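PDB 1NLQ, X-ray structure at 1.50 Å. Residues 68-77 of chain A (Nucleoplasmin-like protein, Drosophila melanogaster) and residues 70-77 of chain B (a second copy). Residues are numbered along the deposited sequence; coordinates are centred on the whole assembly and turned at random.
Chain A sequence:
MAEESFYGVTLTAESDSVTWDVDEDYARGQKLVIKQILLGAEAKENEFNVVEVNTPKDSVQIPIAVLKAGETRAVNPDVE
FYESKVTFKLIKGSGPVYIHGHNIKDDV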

# COMPACT_ATOMS: atom_id res chain seq x y z
N LYS A 68 -9.59 -13.21 -3.63
CA LYS A 68 -10.92 -13.81 -3.64
C LYS A 68 -11.98 -12.74 -3.77
O LYS A 68 -12.06 -11.83 -2.95
N ALA A 69 -12.79 -12.84 -4.82
CA ALA A 69 -13.86 -11.88 -5.06
C ALA A 69 -14.75 -11.83 -3.82
O ALA A 69 -15.22 -12.86 -3.34
N GLY A 70 -14.98 -10.63 -3.30
CA GLY A 70 -15.80 -10.48 -2.11
C GLY A 70 -14.96 -10.23 -0.86
O GLY A 70 -15.47 -9.73 0.15
N GLU A 71 -13.68 -10.56 -0.92
CA GLU A 71 -12.79 -10.36 0.22
C GLU A 71 -11.52 -9.58 -0.12
O GLU A 71 -11.23 -8.54 0.49
N THR A 72 -10.76 -10.07 -1.09
CA THR A 72 -9.50 -9.42 -1.45
C THR A 72 -9.41 -9.28 -2.97
O THR A 72 -9.18 -10.25 -3.69
N ARG A 73 -9.57 -8.05 -3.44
CA ARG A 73 -9.53 -7.76 -4.87
C ARG A 73 -8.11 -7.61 -5.40
O ARG A 73 -7.85 -7.85 -6.58
N ALA A 74 -7.19 -7.23 -4.53
CA ALA A 74 -5.82 -7.03 -4.96
C ALA A 74 -4.82 -6.99 -3.82
O ALA A 74 -5.18 -6.76 -2.66
N VAL A 75 -3.56 -7.24 -4.15
CA VAL A 75 -2.48 -7.14 -3.19
C VAL A 75 -1.39 -6.29 -3.85
O VAL A 75 -1.31 -6.20 -5.08
N ASN A 76 -0.58 -5.64 -3.03
CA ASN A 76 0.49 -4.79 -3.52
C ASN A 76 1.77 -5.28 -2.87
O ASN A 76 2.24 -4.72 -1.89
N PRO A 77 2.36 -6.35 -3.42
CA PRO A 77 3.59 -6.92 -2.87
C PRO A 77 4.77 -5.96 -2.78
O PRO A 77 5.42 -5.84 -1.73
N GLY B 70 -18.40 -0.96 -2.24
CA GLY B 70 -18.75 -1.99 -1.28
C GLY B 70 -17.66 -3.04 -1.11
O GLY B 70 -17.69 -3.81 -0.15
N GLU B 71 -16.71 -3.07 -2.04
CA GLU B 71 -15.62 -4.04 -1.98
C GLU B 71 -14.26 -3.37 -2.11
O GLU B 71 -13.41 -3.48 -1.22
N THR B 72 -14.06 -2.68 -3.23
CA THR B 72 -12.79 -2.03 -3.49
C THR B 72 -13.01 -0.58 -3.93
O THR B 72 -13.54 -0.33 -5.00
N ARG B 73 -12.59 0.35 -3.09
CA ARG B 73 -12.75 1.78 -3.34
C ARG B 73 -11.59 2.38 -4.13
O ARG B 73 -11.77 3.36 -4.85
N ALA B 74 -10.41 1.79 -4.00
CA ALA B 74 -9.25 2.32 -4.69
C ALA B 74 -8.14 1.30 -4.81
O ALA B 74 -8.12 0.30 -4.09
N VAL B 75 -7.23 1.55 -5.75
CA VAL B 75 -6.05 0.71 -5.94
C VAL B 75 -4.88 1.68 -6.10
O VAL B 75 -5.06 2.86 -6.42
N ASN B 76 -3.67 1.18 -5.85
CA ASN B 76 -2.46 1.98 -5.95
C ASN B 76 -1.50 1.21 -6.84
O ASN B 76 -0.62 0.49 -6.36
N PRO B 77 -1.64 1.36 -8.17
CA PRO B 77 -0.77 0.65 -9.11
C PRO B 77 0.72 0.95 -8.99
O PRO B 77 1.56 0.05 -9.11

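One carboxylate does most of the work in this contact: Glu71(B) reaches across and is held by three hydrogen bonds from chain A, two from an arginine and one from a backbone amide. Its OE2 accepts from Arg73(A) NE at 2.9 Å, the pair that defines the salt bridge, while Arg73(A) NH2 donates to Glu71(B) OE1 at 3.0 Å and is almost straight, at 172°. Gly70(A) N then donates to the same OE1 of Glu71(B) at 3.1 Å. Such a two-pronged grip matches the two oxygens to two nitrogens of the guanidinium, and the backbone donor ties the carboxylate to the turn as well as to the arginine.

The rotamers make this fit possible. Glu71(B) points toward chain A and runs out through t and t, with chi3 at -101°, carrying its carboxylate to the edge of the guanidinium, near its plane. Arg73(A) also points toward its neighbour, but it leaves as t and then folds through p and p, so that NE and NH2 meet the acid side by side while NH1 is satisfied elsewhere in the structure. The buried arginine thus has partners for NE, NH1 and NH2.

The turn that offers Gly70(A) N is built locally. Lys68(A) O accepts from Glu71(A) N and Thr72(A) N, each at 2.9 Å, and Lys68(A) N donates to Thr72(A) O at 3.0 Å. Gly70(A) has phi/psi of 103/-19, where a CB would jam against the carbonyl O of the preceding residue; the backbone alone calls for glycine here.

Thr72(B), rotamer m, supports the acid from its own chain: its OG1 donates to Glu71(B) OE2 at 2.8 Å, so that oxygen serves both the threonine and the arginine. The same hydroxyl oxygen, Thr72(B) OG1, lies 3.0 Å from Arg73(A) CB, a tight approach to the arginine's aliphatic base. Water 1 extends the link, donating to Thr72(B) OG1 at 3.2 Å and accepting a weak hydrogen bond from Arg73(A) N at 3.3 Å.

Farther along, the contact thins. Ala74(A) points toward chain B, yet its methyl comes no nearer than 4.8 Å, and Val75(B), rotamer m, lies sideways at the same distance. Both Asn76 side chains adopt m; Asn76(A) points toward chain B and Asn76(B) sideways.

The rule to read here is economy: of the 306 Å² buried, Glu71(B) gives the largest share, 83 Å², and all three direct hydrogen bonds across the contact end on its carboxylate.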

# COMPACT_ATOMS: atom_id res chain seq x y z
CB LYS A 68 -11.15 -14.63 -2.36
CG LYS A 68 -12.50 -15.38 -2.37
CD LYS A 68 -12.63 -16.41 -1.25
CE LYS A 68 -12.65 -15.78 0.13
NZ LYS A 68 -13.10 -16.77 1.16
CB ALA A 69 -14.68 -12.30 -6.28
CB GLU A 71 -12.36 -11.70 0.83
CG GLU A 71 -11.33 -11.52 1.96
CD GLU A 71 -10.44 -12.73 2.19
OE1 GLU A 71 -10.82 -13.63 2.96
OE2 GLU A 71 -9.34 -12.78 1.58
CB THR A 72 -8.31 -10.26 -0.93
OG1 THR A 72 -8.53 -10.57 0.46
CG2 THR A 72 -7.00 -9.48 -1.05
CB ARG A 73 -10.34 -6.48 -5.14
CG ARG A 73 -10.37 -5.98 -6.58
CD ARG A 73 -10.91 -7.03 -7.55
NE ARG A 73 -12.19 -7.60 -7.12
CZ ARG A 73 -12.83 -8.56 -7.78
NH1 ARG A 73 -12.30 -9.07 -8.89
NH2 ARG A 73 -13.98 -9.03 -7.31
CB ALA A 74 -5.73 -5.72 -5.76
CB VAL A 75 -1.88 -8.51 -2.78
CG1 VAL A 75 -2.89 -9.30 -1.95
CG2 VAL A 75 -1.45 -9.29 -4.01
CB ASN A 76 0.21 -3.34 -3.12
CG ASN A 76 -1.05 -2.80 -3.78
OD1 ASN A 76 -1.03 -2.44 -4.95
ND2 ASN A 76 -2.14 -2.77 -3.03
CB PRO A 77 3.89 -8.08 -3.83
CG PRO A 77 2.53 -8.45 -4.37
CD PRO A 77 1.91 -7.09 -4.61
CB GLU B 71 -15.78 -5.09 -3.09
CG GLU B 71 -14.66 -6.12 -3.09
CD GLU B 71 -14.42 -6.74 -4.45
OE1 GLU B 71 -14.88 -7.88 -4.71
OE2 GLU B 71 -13.77 -6.09 -5.29
CB THR B 72 -12.05 -2.82 -4.57
OG1 THR B 72 -12.06 -4.21 -4.21
CG2 THR B 72 -10.61 -2.35 -4.69
CB ARG B 73 -12.91 2.51 -1.99
CG ARG B 73 -13.04 4.02 -2.02
CD ARG B 73 -14.23 4.48 -2.86
NE ARG B 73 -15.49 3.82 -2.50
CZ ARG B 73 -16.64 4.04 -3.13
NH1 ARG B 73 -16.68 4.90 -4.14
NH2 ARG B 73 -17.75 3.41 -2.76
CB ALA B 74 -8.71 3.56 -3.96
CB VAL B 75 -6.14 -0.19 -7.21
CG1 VAL B 75 -7.18 -1.29 -7.01
CG2 VAL B 75 -6.44 0.64 -8.43
CB ASN B 76 -1.85 2.20 -4.56
CG ASN B 76 -2.76 2.99 -3.65
OD1 ASN B 76 -2.89 4.21 -3.79
ND2 ASN B 76 -3.40 2.31 -2.72
CB PRO B 77 -1.33 1.06 -10.48
CG PRO B 77 -2.75 1.45 -10.19
CD PRO B 77 -2.62 2.19 -8.89
O HOH W 1 -10.84 -5.60 -1.62